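Local coordinates for foldase protein PrsA (Streptococcus pneumoniae, PDB 5TVL), which probably assists the folding of secreted proteins outside the cell membrane and has a parvulin-type peptidyl-prolyl cis-trans isomerase domain, at residues Glu178-Ala183 with Gln207-Lys212; Thr236-Gln239 with Thr243-Gln246; Glu107-Ala112 with Asp225-Leu230; Asp54-Glu59 with Thr88-Glu93. All coordinates share one frame; numbering follows the deposited sequence.

Interaction 1 of 4, residues Glu178-Ala183 with Gln207-Lys212. With SO4 (sulfate ion), chain L.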
loop_
_atom_site.group_PDB
_atom_site.type_symbol
_atom_site.label_atom_id
_atom_site.label_comp_id
_atom_site.label_asym_id
_atom_site.label_seq_id
_atom_site.Cartn_x
_atom_site.Cartn_y
_atom_site.Cartn_z
ATOM N N GLU A 178 -3.752 -7.859 9.675
ATOM C CA GLU A 178 -4.604 -8.729 8.852
ATOM C C GLU A 178 -4.811 -10.109 9.471
ATOM O O GLU A 178 -5.942 -10.585 9.562
ATOM C CB GLU A 178 -4.014 -8.864 7.439
ATOM C CG GLU A 178 -4.789 -9.756 6.468
ATOM C CD GLU A 178 -6.239 -9.336 6.275
ATOM O OE1 GLU A 178 -6.554 -8.133 6.413
ATOM O OE2 GLU A 178 -7.070 -10.219 5.973
ATOM N N GLN A 179 -3.716 -10.735 9.892
ATOM C CA GLN A 179 -3.762 -12.059 10.535
ATOM C C GLN A 179 -4.433 -12.072 11.919
ATOM O O GLN A 179 -4.923 -13.120 12.356
ATOM C CB GLN A 179 -2.365 -12.698 10.625
ATOM C CG GLN A 179 -1.312 -11.910 11.405
ATOM C CD GLN A 179 -0.411 -11.077 10.503
ATOM O OE1 GLN A 179 -0.899 -10.321 9.665
ATOM N NE2 GLN A 179 0.902 -11.209 10.669
ATOM N N VAL A 180 -4.451 -10.926 12.604
ATOM C CA VAL A 180 -5.184 -10.792 13.871
ATOM C C VAL A 180 -6.691 -10.697 13.609
ATOM O O VAL A 180 -7.490 -11.276 14.354
ATOM C CB VAL A 180 -4.703 -9.575 14.699
ATOM C CG1 VAL A 180 -5.502 -9.442 15.994
ATOM C CG2 VAL A 180 -3.215 -9.697 15.016
ATOM N N LYS A 181 -7.065 -9.960 12.560
ATOM C CA LYS A 181 -8.469 -9.823 12.152
ATOM C C LYS A 181 -9.056 -11.149 11.677
ATOM O O LYS A 181 -10.125 -11.558 12.138
ATOM C CB LYS A 181 -8.621 -8.778 11.041
ATOM C CG LYS A 181 -8.352 -7.347 11.486
ATOM C CD LYS A 181 -8.731 -6.330 10.420
ATOM C CE LYS A 181 -7.910 -6.514 9.156
ATOM N NZ LYS A 181 -7.969 -5.332 8.263
ATOM N N LYS A 182 -8.355 -11.814 10.760
ATOM C CA LYS A 182 -8.826 -13.089 10.213
ATOM C C LYS A 182 -8.941 -14.164 11.289
ATOM O O LYS A 182 -9.897 -14.945 11.279
ATOM C CB LYS A 182 -7.924 -13.571 9.070
ATOM C CG LYS A 182 -8.056 -12.762 7.785
ATOM C CD LYS A 182 -9.328 -13.114 7.024
ATOM C CE LYS A 182 -9.479 -12.298 5.749
ATOM N NZ LYS A 182 -8.397 -12.554 4.756
ATOM N N ALA A 183 -7.984 -14.189 12.216
ATOM C CA ALA A 183 -8.032 -15.105 13.365
ATOM C C ALA A 183 -9.238 -14.844 14.267
ATOM O O ALA A 183 -9.860 -15.785 14.749
ATOM C CB ALA A 183 -6.749 -15.020 14.177
ATOM N N GLN A 207 5.995 -9.211 16.550
ATOM C CA GLN A 207 5.005 -9.111 17.626
ATOM C C GLN A 207 4.163 -10.381 17.660
ATOM O O GLN A 207 4.014 -11.068 16.650
ATOM C CB GLN A 207 4.098 -7.887 17.431
ATOM C CG GLN A 207 4.803 -6.531 17.398
ATOM C CD GLN A 207 5.280 -6.048 18.765
ATOM O OE1 GLN A 207 6.079 -6.708 19.431
ATOM N NE2 GLN A 207 4.808 -4.873 19.176
ATOM N N TYR A 208 3.628 -10.687 18.838
ATOM C CA TYR A 208 2.836 -11.895 19.060
ATOM C C TYR A 208 1.531 -11.504 19.745
ATOM O O TYR A 208 1.546 -10.762 20.727
ATOM C CB TYR A 208 3.627 -12.908 19.898
ATOM C CG TYR A 208 4.968 -13.245 19.279
ATOM C CD1 TYR A 208 6.094 -12.459 19.534
ATOM C CD2 TYR A 208 5.106 -14.327 18.409
ATOM C CE1 TYR A 208 7.318 -12.750 18.954
ATOM C CE2 TYR A 208 6.329 -14.626 17.824
ATOM C CZ TYR A 208 7.429 -13.830 18.099
ATOM O OH TYR A 208 8.645 -14.114 17.528
ATOM N N TYR A 209 0.412 -11.998 19.214
ATOM C CA TYR A 209 -0.922 -11.597 19.661
ATOM C C TYR A 209 -1.729 -12.796 20.151
ATOM O O TYR A 209 -1.568 -13.911 19.649
ATOM C CB TYR A 209 -1.682 -10.917 18.522
ATOM C CG TYR A 209 -1.036 -9.665 17.983
ATOM C CD1 TYR A 209 -0.023 -9.736 17.030
ATOM C CD2 TYR A 209 -1.455 -8.403 18.403
ATOM C CE1 TYR A 209 0.565 -8.589 16.518
ATOM C CE2 TYR A 209 -0.873 -7.248 17.897
ATOM C CZ TYR A 209 0.137 -7.349 16.954
ATOM O OH TYR A 209 0.726 -6.217 16.445
ATOM N N ILE A 210 -2.584 -12.554 21.144
ATOM C CA ILE A 210 -3.592 -13.517 21.593
ATOM C C ILE A 210 -4.917 -12.762 21.576
ATOM O O ILE A 210 -5.014 -11.687 22.166
ATOM C CB ILE A 210 -3.295 -14.062 23.011
ATOM C CG1 ILE A 210 -1.904 -14.715 23.063
ATOM C CG2 ILE A 210 -4.349 -15.082 23.426
ATOM C CD1 ILE A 210 -1.388 -14.979 24.464
ATOM N N VAL A 211 -5.922 -13.324 20.902
ATOM C CA VAL A 211 -7.218 -12.662 20.711
ATOM C C VAL A 211 -8.316 -13.419 21.458
ATOM O O VAL A 211 -8.325 -14.650 21.479
ATOM C CB VAL A 211 -7.595 -12.568 19.213
ATOM C CG1 VAL A 211 -8.888 -11.780 19.016
ATOM C CG2 VAL A 211 -6.477 -11.923 18.414
ATOM N N LYS A 212 -9.232 -12.659 22.061
ATOM C CA LYS A 212 -10.416 -13.183 22.745
ATOM C C LYS A 212 -11.631 -12.469 22.151
ATOM O O LYS A 212 -11.799 -11.267 22.363
ATOM C CB LYS A 212 -10.305 -12.908 24.252
ATOM C CG LYS A 212 -11.540 -13.219 25.095
ATOM C CD LYS A 212 -11.684 -14.704 25.391
ATOM C CE LYS A 212 -12.948 -14.993 26.191
ATOM N NZ LYS A 212 -12.877 -14.513 27.601
HETATM S S SO4 L . -6.779 -16.954 4.193
HETATM O O1 SO4 L . -6.915 -15.483 4.098
HETATM O O2 SO4 L . -5.514 -17.295 4.882
HETATM O O3 SO4 L . -7.919 -17.508 4.956
HETATM O O4 SO4 L . -6.779 -17.532 2.830
#
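Val180 is the helix residue that reaches the strand, and its two methyl groups divide the work. Val180 CG2 lies over one face of the Tyr209 ring, 3.9 Å from the Tyr209 centroid and 20° off the ring normal. Val180 CG2 is displaced toward the CG end, 3.7 Å from Tyr209 CG, and so makes a CH-pi contact. Val180 CG1, lying anti to its backbone N (chi1 179°), turns along the strand instead and meets CG2 of the less well ordered Val211 at 3.6 Å. All three side chains are buried and apolar where they touch. The two strand partners are two residues apart and both face the helix, whereas Ile210 between them points away and packs on Val136 and Leu137 of helix 130-139. Strand 207-216 is thus covered by a helix on each face, as expected for the four-stranded antiparallel sheet of a parvulin-type isomerase domain, where it is an inner strand. The looser, solvent side belongs to the exposed Glu178 and Lys182. There Lys182 NZ donates to Glu178 OE2 at 2.9 Å, nearly along the C-O axis, and makes a weak bond of 3.3 Å to O1 of a sulfate ion; Lys182 also packs on Tyr64 of a neighbouring subunit. Lys181 is buried: Lys181 NZ pairs with Glu178 OE1 at a long 3.6 Å and bonds the carbonyl oxygens of Ser171 and Ser173.

Interaction 2 of 4, residues Thr236-Gln239 with Thr243-Gln246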
loop_
_atom_site.group_PDB
_atom_site.type_symbol
_atom_site.label_atom_id
_atom_site.label_comp_id
_atom_site.label_asym_id
_atom_site.label_seq_id
_atom_site.Cartn_x
_atom_site.Cartn_y
_atom_site.Cartn_z
ATOM N N THR A 236 -10.904 5.186 -0.792
ATOM C CA THR A 236 -9.527 5.264 -0.277
ATOM C C THR A 236 -8.554 4.318 -1.003
ATOM O O THR A 236 -7.349 4.584 -1.029
ATOM C CB THR A 236 -9.450 5.004 1.243
ATOM O OG1 THR A 236 -10.153 3.800 1.563
ATOM C CG2 THR A 236 -10.052 6.168 2.021
ATOM N N GLN A 237 -9.072 3.229 -1.578
ATOM C CA GLN A 237 -8.279 2.345 -2.443
ATOM C C GLN A 237 -7.839 3.095 -3.697
ATOM O O GLN A 237 -6.652 3.129 -4.014
ATOM C CB GLN A 237 -9.089 1.105 -2.837
ATOM C CG GLN A 237 -8.343 0.065 -3.667
ATOM C CD GLN A 237 -9.288 -0.902 -4.361
ATOM O OE1 GLN A 237 -9.239 -1.067 -5.581
ATOM N NE2 GLN A 237 -10.169 -1.533 -3.586
ATOM N N LYS A 238 -8.805 3.697 -4.391
ATOM C CA LYS A 238 -8.540 4.494 -5.601
ATOM C C LYS A 238 -7.687 5.735 -5.313
ATOM O O LYS A 238 -6.917 6.169 -6.172
ATOM C CB LYS A 238 -9.854 4.928 -6.262
ATOM C CG LYS A 238 -10.693 3.791 -6.828
ATOM C CD LYS A 238 -10.100 3.236 -8.114
ATOM C CE LYS A 238 -11.047 2.259 -8.792
ATOM N NZ LYS A 238 -12.170 2.943 -9.494
ATOM N N GLN A 239 -7.834 6.290 -4.109
ATOM C CA GLN A 239 -7.034 7.435 -3.646
ATOM C C GLN A 239 -5.541 7.090 -3.528
ATOM O O GLN A 239 -4.686 7.923 -3.838
ATOM C CB GLN A 239 -7.557 7.934 -2.288
ATOM C CG GLN A 239 -7.172 9.366 -1.932
ATOM C CD GLN A 239 -8.170 10.390 -2.443
ATOM O OE1 GLN A 239 -8.053 10.875 -3.569
ATOM N NE2 GLN A 239 -9.158 10.728 -1.616
ATOM N N THR A 243 -1.544 4.770 -10.290
ATOM C CA THR A 243 -1.968 4.688 -11.689
ATOM C C THR A 243 -3.262 5.467 -11.924
ATOM O O THR A 243 -3.402 6.145 -12.946
ATOM C CB THR A 243 -2.181 3.222 -12.122
ATOM O OG1 THR A 243 -1.011 2.455 -11.816
ATOM C CG2 THR A 243 -2.463 3.128 -13.620
ATOM N N PHE A 244 -4.194 5.361 -10.976
ATOM C CA PHE A 244 -5.476 6.064 -11.048
ATOM C C PHE A 244 -5.301 7.580 -10.946
ATOM O O PHE A 244 -5.848 8.320 -11.759
ATOM C CB PHE A 244 -6.433 5.567 -9.955
ATOM C CG PHE A 244 -7.851 6.031 -10.141
ATOM C CD1 PHE A 244 -8.597 5.593 -11.234
ATOM C CD2 PHE A 244 -8.445 6.904 -9.232
ATOM C CE1 PHE A 244 -9.903 6.017 -11.420
ATOM C CE2 PHE A 244 -9.753 7.331 -9.416
ATOM C CZ PHE A 244 -10.482 6.886 -10.509
ATOM N N VAL A 245 -4.519 8.025 -9.963
ATOM C CA VAL A 245 -4.269 9.459 -9.732
ATOM C C VAL A 245 -3.616 10.086 -10.968
ATOM O O VAL A 245 -4.029 11.159 -11.413
ATOM C CB VAL A 245 -3.385 9.697 -8.471
ATOM C CG1 VAL A 245 -2.964 11.159 -8.342
ATOM C CG2 VAL A 245 -4.116 9.261 -7.205
ATOM N N GLN A 246 -2.611 9.397 -11.510
ATOM C CA GLN A 246 -1.921 9.818 -12.737
ATOM C C GLN A 246 -2.863 9.937 -13.933
ATOM O O GLN A 246 -2.719 10.858 -14.739
ATOM C CB GLN A 246 -0.783 8.846 -13.084
ATOM C CG GLN A 246 0.411 8.912 -12.140
ATOM C CD GLN A 246 1.303 10.113 -12.388
ATOM O OE1 GLN A 246 1.760 10.333 -13.510
ATOM N NE2 GLN A 246 1.570 10.890 -11.339
#
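Lys238 and Phe244 bury most of the surface in this contact, the lysine lying over the aromatic ring. The Lys238 chain bends at chi2 (-74°), which brings CD over one face of the phenyl ring. Lys238 CD stands above the ring centre, 4.0 Å from the Phe244 centroid and only 6° off the ring normal, a clear CH-pi contact. The chain bends again at chi4, and the ammonium group ends off-centre, with Lys238 NZ 4.7 Å from the Phe244 centroid. Nearer the backbone, Lys238 CB packs against Phe244 CD2 at 3.8 Å, and the Lys238 carbonyl oxygen approaches the same ring carbon. Val245 is the third contributor: Val245 CG2 sits 3.7 Å from the carbonyl oxygen of Gln239, near the end of helix 227-239. The contact packs residues on both sides of the short turn between two consecutive helices, 227-239 and 242-255. Phe244 also touches Val96 of helix 79-102 and Thr243 of a neighbouring subunit, and Lys238 packs on that same Thr243, which brings the junction into the subunit interface. The contact is therefore probably held mainly by dispersion, with a cation-pi component that its off-centre position probably makes modest, and the long lysine chain can serve as an apolar cover while its charged end stands above the ring, off its centre.

Interaction 3 of 4, residues Glu107-Ala112 with Asp225-Leu230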
loop_
_atom_site.group_PDB
_atom_site.type_symbol
_atom_site.label_atom_id
_atom_site.label_comp_id
_atom_site.label_asym_id
_atom_site.label_seq_id
_atom_site.Cartn_x
_atom_site.Cartn_y
_atom_site.Cartn_z
ATOM N N GLU A 107 -21.612 -3.604 -8.988
ATOM C CA GLU A 107 -20.674 -4.729 -8.822
ATOM C C GLU A 107 -19.506 -4.442 -7.867
ATOM O O GLU A 107 -19.070 -5.336 -7.138
ATOM C CB GLU A 107 -20.118 -5.181 -10.180
ATOM C CG GLU A 107 -21.082 -6.032 -10.987
ATOM C CD GLU A 107 -21.358 -7.386 -10.346
ATOM O OE1 GLU A 107 -20.396 -8.061 -9.917
ATOM O OE2 GLU A 107 -22.542 -7.773 -10.264
ATOM N N ALA A 108 -18.995 -3.212 -7.886
ATOM C CA ALA A 108 -17.970 -2.786 -6.929
ATOM C C ALA A 108 -18.526 -2.823 -5.507
ATOM O O ALA A 108 -17.896 -3.373 -4.602
ATOM C CB ALA A 108 -17.466 -1.389 -7.266
ATOM N N TYR A 109 -19.709 -2.237 -5.330
ATOM C CA TYR A 109 -20.426 -2.274 -4.048
ATOM C C TYR A 109 -20.769 -3.696 -3.608
ATOM O O TYR A 109 -20.683 -4.013 -2.422
ATOM C CB TYR A 109 -21.718 -1.448 -4.108
ATOM C CG TYR A 109 -21.586 0.002 -3.689
ATOM C CD1 TYR A 109 -21.325 0.343 -2.359
ATOM C CD2 TYR A 109 -21.771 1.038 -4.609
ATOM C CE1 TYR A 109 -21.228 1.670 -1.964
ATOM C CE2 TYR A 109 -21.675 2.369 -4.224
ATOM C CZ TYR A 109 -21.405 2.681 -2.901
ATOM O OH TYR A 109 -21.314 4.000 -2.517
ATOM N N LYS A 110 -21.167 -4.534 -4.566
ATOM C CA LYS A 110 -21.566 -5.922 -4.299
ATOM C C LYS A 110 -20.384 -6.765 -3.839
ATOM O O LYS A 110 -20.487 -7.514 -2.866
ATOM C CB LYS A 110 -22.183 -6.540 -5.555
ATOM C CG LYS A 110 -22.795 -7.916 -5.369
ATOM C CD LYS A 110 -23.551 -8.328 -6.621
ATOM C CE LYS A 110 -24.070 -9.752 -6.520
ATOM N NZ LYS A 110 -24.562 -10.251 -7.833
ATOM N N LYS A 111 -19.271 -6.638 -4.561
ATOM C CA LYS A 111 -18.018 -7.326 -4.240
ATOM C C LYS A 111 -17.495 -6.902 -2.870
ATOM O O LYS A 111 -17.063 -7.742 -2.083
ATOM C CB LYS A 111 -16.973 -7.039 -5.328
ATOM C CG LYS A 111 -15.683 -7.842 -5.225
ATOM C CD LYS A 111 -14.966 -7.890 -6.569
ATOM C CE LYS A 111 -13.602 -8.559 -6.473
ATOM N NZ LYS A 111 -12.559 -7.653 -5.914
ATOM N N ALA A 112 -17.550 -5.600 -2.591
ATOM C CA ALA A 112 -17.179 -5.058 -1.278
ATOM C C ALA A 112 -18.113 -5.555 -0.169
ATOM O O ALA A 112 -17.652 -5.960 0.897
ATOM C CB ALA A 112 -17.165 -3.534 -1.313
ATOM N N ASP A 225 -27.285 -0.851 5.015
ATOM C CA ASP A 225 -26.802 -0.815 6.406
ATOM C C ASP A 225 -25.288 -0.566 6.522
ATOM O O ASP A 225 -24.828 -0.061 7.548
ATOM C CB ASP A 225 -27.149 -2.123 7.139
ATOM C CG ASP A 225 -28.654 -2.366 7.257
ATOM O OD1 ASP A 225 -29.420 -1.400 7.469
ATOM O OD2 ASP A 225 -29.068 -3.538 7.149
ATOM N N TYR A 226 -24.524 -0.937 5.489
ATOM C CA TYR A 226 -23.065 -0.731 5.457
ATOM C C TYR A 226 -22.563 0.152 4.294
ATOM O O TYR A 226 -21.355 0.330 4.152
ATOM C CB TYR A 226 -22.352 -2.090 5.410
ATOM C CG TYR A 226 -22.839 -3.079 6.451
ATOM C CD1 TYR A 226 -22.595 -2.871 7.810
ATOM C CD2 TYR A 226 -23.547 -4.225 6.078
ATOM C CE1 TYR A 226 -23.042 -3.773 8.770
ATOM C CE2 TYR A 226 -23.998 -5.131 7.030
ATOM C CZ TYR A 226 -23.744 -4.905 8.374
ATOM O OH TYR A 226 -24.190 -5.803 9.321
ATOM N N LYS A 227 -23.480 0.718 3.503
ATOM C CA LYS A 227 -23.160 1.482 2.274
ATOM C C LYS A 227 -22.021 2.495 2.449
ATOM O O LYS A 227 -21.132 2.578 1.600
ATOM C CB LYS A 227 -24.422 2.210 1.774
ATOM C CG LYS A 227 -24.311 2.969 0.450
ATOM C CD LYS A 227 -24.735 2.141 -0.757
ATOM C CE LYS A 227 -24.912 3.027 -1.985
ATOM N NZ LYS A 227 -25.213 2.260 -3.224
ATOM N N GLU A 228 -22.055 3.248 3.548
ATOM C CA GLU A 228 -21.068 4.304 3.807
ATOM C C GLU A 228 -19.667 3.765 4.101
ATOM O O GLU A 228 -18.679 4.301 3.589
ATOM C CB GLU A 228 -21.535 5.215 4.951
ATOM C CG GLU A 228 -22.780 6.031 4.622
ATOM C CD GLU A 228 -22.544 7.046 3.516
ATOM O OE1 GLU A 228 -21.655 7.910 3.675
ATOM O OE2 GLU A 228 -23.247 6.978 2.485
ATOM N N LYS A 229 -19.583 2.720 4.923
ATOM C CA LYS A 229 -18.300 2.065 5.208
ATOM C C LYS A 229 -17.719 1.383 3.963
ATOM O O LYS A 229 -16.500 1.379 3.772
ATOM C CB LYS A 229 -18.431 1.058 6.353
ATOM C CG LYS A 229 -18.644 1.699 7.717
ATOM C CD LYS A 229 -18.594 0.657 8.826
ATOM C CE LYS A 229 -18.479 1.280 10.212
ATOM N NZ LYS A 229 -19.749 1.906 10.672
ATOM N N LEU A 230 -18.589 0.821 3.123
ATOM C CA LEU A 230 -18.168 0.229 1.847
ATOM C C LEU A 230 -17.762 1.290 0.823
ATOM O O LEU A 230 -16.861 1.063 0.019
ATOM C CB LEU A 230 -19.274 -0.653 1.264
ATOM C CG LEU A 230 -19.679 -1.861 2.111
ATOM C CD1 LEU A 230 -20.907 -2.534 1.511
ATOM C CD2 LEU A 230 -18.531 -2.850 2.255
#
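Tyr109 and Lys227 form the aromatic-cationic part of a helix-helix contact, in which helix 106-115 meets the first turn of helix 227-239. The first helix precedes strand 120-127 and the second follows strand 207-216, the two inner strands of the four-stranded antiparallel sheet, and the contact closes a loop of the chain that contains the whole sheet. The cation-pi and CH-pi interactions belong to Lys227. Its CG is anti to the backbone N (chi1 -175°) and the chain bends once, at chi2, so that CD, CE and NZ run across one face of the phenol ring. Lys227 NZ lies 3.8 Å from the Tyr109 centroid and 17° off the ring normal; Lys227 CE is nearly as near the centroid, at 4.0 Å, but lies toward the hydroxyl end, 3.6 Å from Tyr109 CZ. The Lys227 carbonyl oxygen meets the same ring at its edge, in the ring plane. On the third subunit, Gln74 packs on Tyr109 and Arg70 packs on Lys227.

The apolar contacts centre on Leu230, whose CB is directed at helix 106-115. Leu230 CB lies at the edge of the Tyr109 ring, 4.3 Å from Tyr109 CD1, a looser touch than the lysine makes. Phe113 and Tyr116 add further cover to Leu230. Leu230 CD2 reaches one turn further along the partner helix, resting 3.9 Å from Ala112 CB and 3.5 Å from the Ala112 carbonyl oxygen.

Interaction 4 of 4, residues Asp54-Glu59 with Thr88-Glu93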
loop_
_atom_site.group_PDB
_atom_site.type_symbol
_atom_site.label_atom_id
_atom_site.label_comp_id
_atom_site.label_asym_id
_atom_site.label_seq_id
_atom_site.Cartn_x
_atom_site.Cartn_y
_atom_site.Cartn_z
ATOM N N ASP A 54 -3.417 25.510 5.865
ATOM C CA ASP A 54 -2.724 26.070 7.034
ATOM C C ASP A 54 -2.541 25.044 8.160
ATOM O O ASP A 54 -1.567 25.130 8.906
ATOM C CB ASP A 54 -3.464 27.305 7.585
ATOM C CG ASP A 54 -3.437 28.506 6.629
ATOM O OD1 ASP A 54 -2.461 28.677 5.867
ATOM O OD2 ASP A 54 -4.406 29.297 6.654
ATOM N N ASP A 55 -3.478 24.099 8.292
ATOM C CA ASP A 55 -3.373 23.010 9.283
ATOM C C ASP A 55 -2.251 22.034 8.938
ATOM O O ASP A 55 -1.472 21.636 9.808
ATOM C CB ASP A 55 -4.695 22.224 9.400
ATOM C CG ASP A 55 -5.836 23.042 10.009
ATOM O OD1 ASP A 55 -5.613 24.191 10.453
ATOM O OD2 ASP A 55 -6.974 22.521 10.036
ATOM N N THR A 56 -2.188 21.646 7.666
ATOM C CA THR A 56 -1.180 20.710 7.169
ATOM C C THR A 56 0.237 21.261 7.325
ATOM O O THR A 56 1.118 20.566 7.824
ATOM C CB THR A 56 -1.433 20.374 5.684
ATOM O OG1 THR A 56 -2.786 19.928 5.526
ATOM C CG2 THR A 56 -0.472 19.291 5.180
ATOM N N ILE A 57 0.443 22.507 6.906
ATOM C CA ILE A 57 1.762 23.143 6.982
ATOM C C ILE A 57 2.156 23.484 8.427
ATOM O O ILE A 57 3.347 23.526 8.750
ATOM C CB ILE A 57 1.850 24.386 6.055
ATOM C CG1 ILE A 57 3.308 24.699 5.692
ATOM C CG2 ILE A 57 1.160 25.601 6.669
ATOM C CD1 ILE A 57 3.448 25.531 4.435
ATOM N N ALA A 58 1.161 23.726 9.284
ATOM C CA ALA A 58 1.392 23.897 10.721
ATOM C C ALA A 58 1.781 22.571 11.370
ATOM O O ALA A 58 2.723 22.520 12.164
ATOM C CB ALA A 58 0.161 24.477 11.403
ATOM N N GLU A 59 1.045 21.510 11.041
ATOM C CA GLU A 59 1.379 20.143 11.472
ATOM C C GLU A 59 2.785 19.765 10.997
ATOM O O GLU A 59 3.585 19.221 11.761
ATOM C CB GLU A 59 0.334 19.142 10.935
ATOM C CG GLU A 59 0.604 17.657 11.196
ATOM C CD GLU A 59 0.696 17.294 12.672
ATOM O OE1 GLU A 59 0.099 17.998 13.515
ATOM O OE2 GLU A 59 1.362 16.285 12.992
ATOM N N THR A 88 -1.980 22.093 -4.013
ATOM C CA THR A 88 -2.097 21.335 -5.268
ATOM C C THR A 88 -2.427 19.857 -5.009
ATOM O O THR A 88 -3.318 19.295 -5.651
ATOM C CB THR A 88 -0.798 21.427 -6.098
ATOM O OG1 THR A 88 -0.434 22.805 -6.274
ATOM C CG2 THR A 88 -0.969 20.764 -7.467
ATOM N N SER A 89 -1.706 19.248 -4.065
ATOM C CA SER A 89 -1.955 17.868 -3.627
ATOM C C SER A 89 -3.399 17.669 -3.167
ATOM O O SER A 89 -4.049 16.688 -3.540
ATOM C CB SER A 89 -0.993 17.480 -2.496
ATOM O OG SER A 89 -1.463 16.346 -1.784
ATOM N N LYS A 90 -3.885 18.602 -2.353
ATOM C CA LYS A 90 -5.264 18.564 -1.875
ATOM C C LYS A 90 -6.275 18.718 -3.010
ATOM O O LYS A 90 -7.307 18.062 -2.995
ATOM C CB LYS A 90 -5.502 19.615 -0.788
ATOM C CG LYS A 90 -4.883 19.243 0.550
ATOM C CD LYS A 90 -5.324 20.191 1.649
ATOM C CE LYS A 90 -4.467 20.043 2.898
ATOM N NZ LYS A 90 -4.547 18.687 3.512
ATOM N N LEU A 91 -5.976 19.572 -3.989
ATOM C CA LEU A 91 -6.839 19.730 -5.171
ATOM C C LEU A 91 -6.844 18.503 -6.091
ATOM O O LEU A 91 -7.841 18.241 -6.758
ATOM C CB LEU A 91 -6.455 20.989 -5.970
ATOM C CG LEU A 91 -6.696 22.337 -5.273
ATOM C CD1 LEU A 91 -6.102 23.482 -6.083
ATOM C CD2 LEU A 91 -8.175 22.572 -5.009
ATOM N N VAL A 92 -5.735 17.767 -6.130
ATOM C CA VAL A 92 -5.652 16.523 -6.903
ATOM C C VAL A 92 -6.491 15.422 -6.237
ATOM O O VAL A 92 -7.368 14.833 -6.881
ATOM C CB VAL A 92 -4.179 16.072 -7.106
ATOM C CG1 VAL A 92 -4.091 14.656 -7.672
ATOM C CG2 VAL A 92 -3.451 17.051 -8.024
ATOM N N GLU A 93 -6.230 15.153 -4.959
ATOM C CA GLU A 93 -6.958 14.100 -4.241
ATOM C C GLU A 93 -8.459 14.408 -4.124
ATOM O O GLU A 93 -9.277 13.492 -4.110
ATOM C CB GLU A 93 -6.329 13.827 -2.867
ATOM C CG GLU A 93 -6.579 14.890 -1.805
ATOM C CD GLU A 93 -5.694 14.730 -0.579
ATOM O OE1 GLU A 93 -4.470 14.520 -0.736
ATOM O OE2 GLU A 93 -6.221 14.832 0.550
#
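Lys90 sets out with CG beside its backbone N (chi1 -74°), runs extended through chi2 and chi3, and then turns at chi4 (-62°), which swings NZ toward Thr56. On the other helix, chi1 of -53° places Thr56 OG1 beside its own backbone N, facing the incoming ammonium group. The two side chains meet tip to tip, and Lys90 NZ donates a hydrogen bond of 2.9 Å to Thr56 OG1. The same hydroxyl also bonds the carbonyl oxygen of Glu52, one turn earlier in its helix. Two bonds thus grip OG1, and since a carbonyl can only accept, the hydroxyl proton is directed back along helix 50-64 while its oxygen receives the lysine. The pair joins helix 50-64 to helix 79-102 within the helical part of PrsA that comes ahead of strand 120-127, the first strand of the four-stranded sheet. Their backbones stand well separated here, with Thr56 CA 10.2 Å from Lys90 CA, and the long lysine chain covers that distance. Side chains of the two helices also touch earlier on helix 79-102, where Ile86 meets Thr56 and Ile57. The Lys90 side chain also passes Leu48, in the loop before helix 50-64.

Overall arrangement
Interaction 1 lies inside the isomerase domain, while interaction 3 joins helices 106-115 and 227-239, which precede and follow the strands of its four-stranded sheet; interaction 1 is nested within the loop that interaction 3 closes, their centres 25 Å apart. Helix 227-239 then runs from interaction 3 to interaction 2, whose centres are 18 Å apart. Interaction 2 touches interaction 4 directly, Val245 CG1 meeting Val92 CG1 at 3.7 Å, so the C-terminal helices pack on the N-terminal helix 79-102. Interaction 4 is the most remote from interaction 1, 35 Å between centres and on the opposite side of the chain's centre. Interactions 1, 2 and 3 all touch the second subunit.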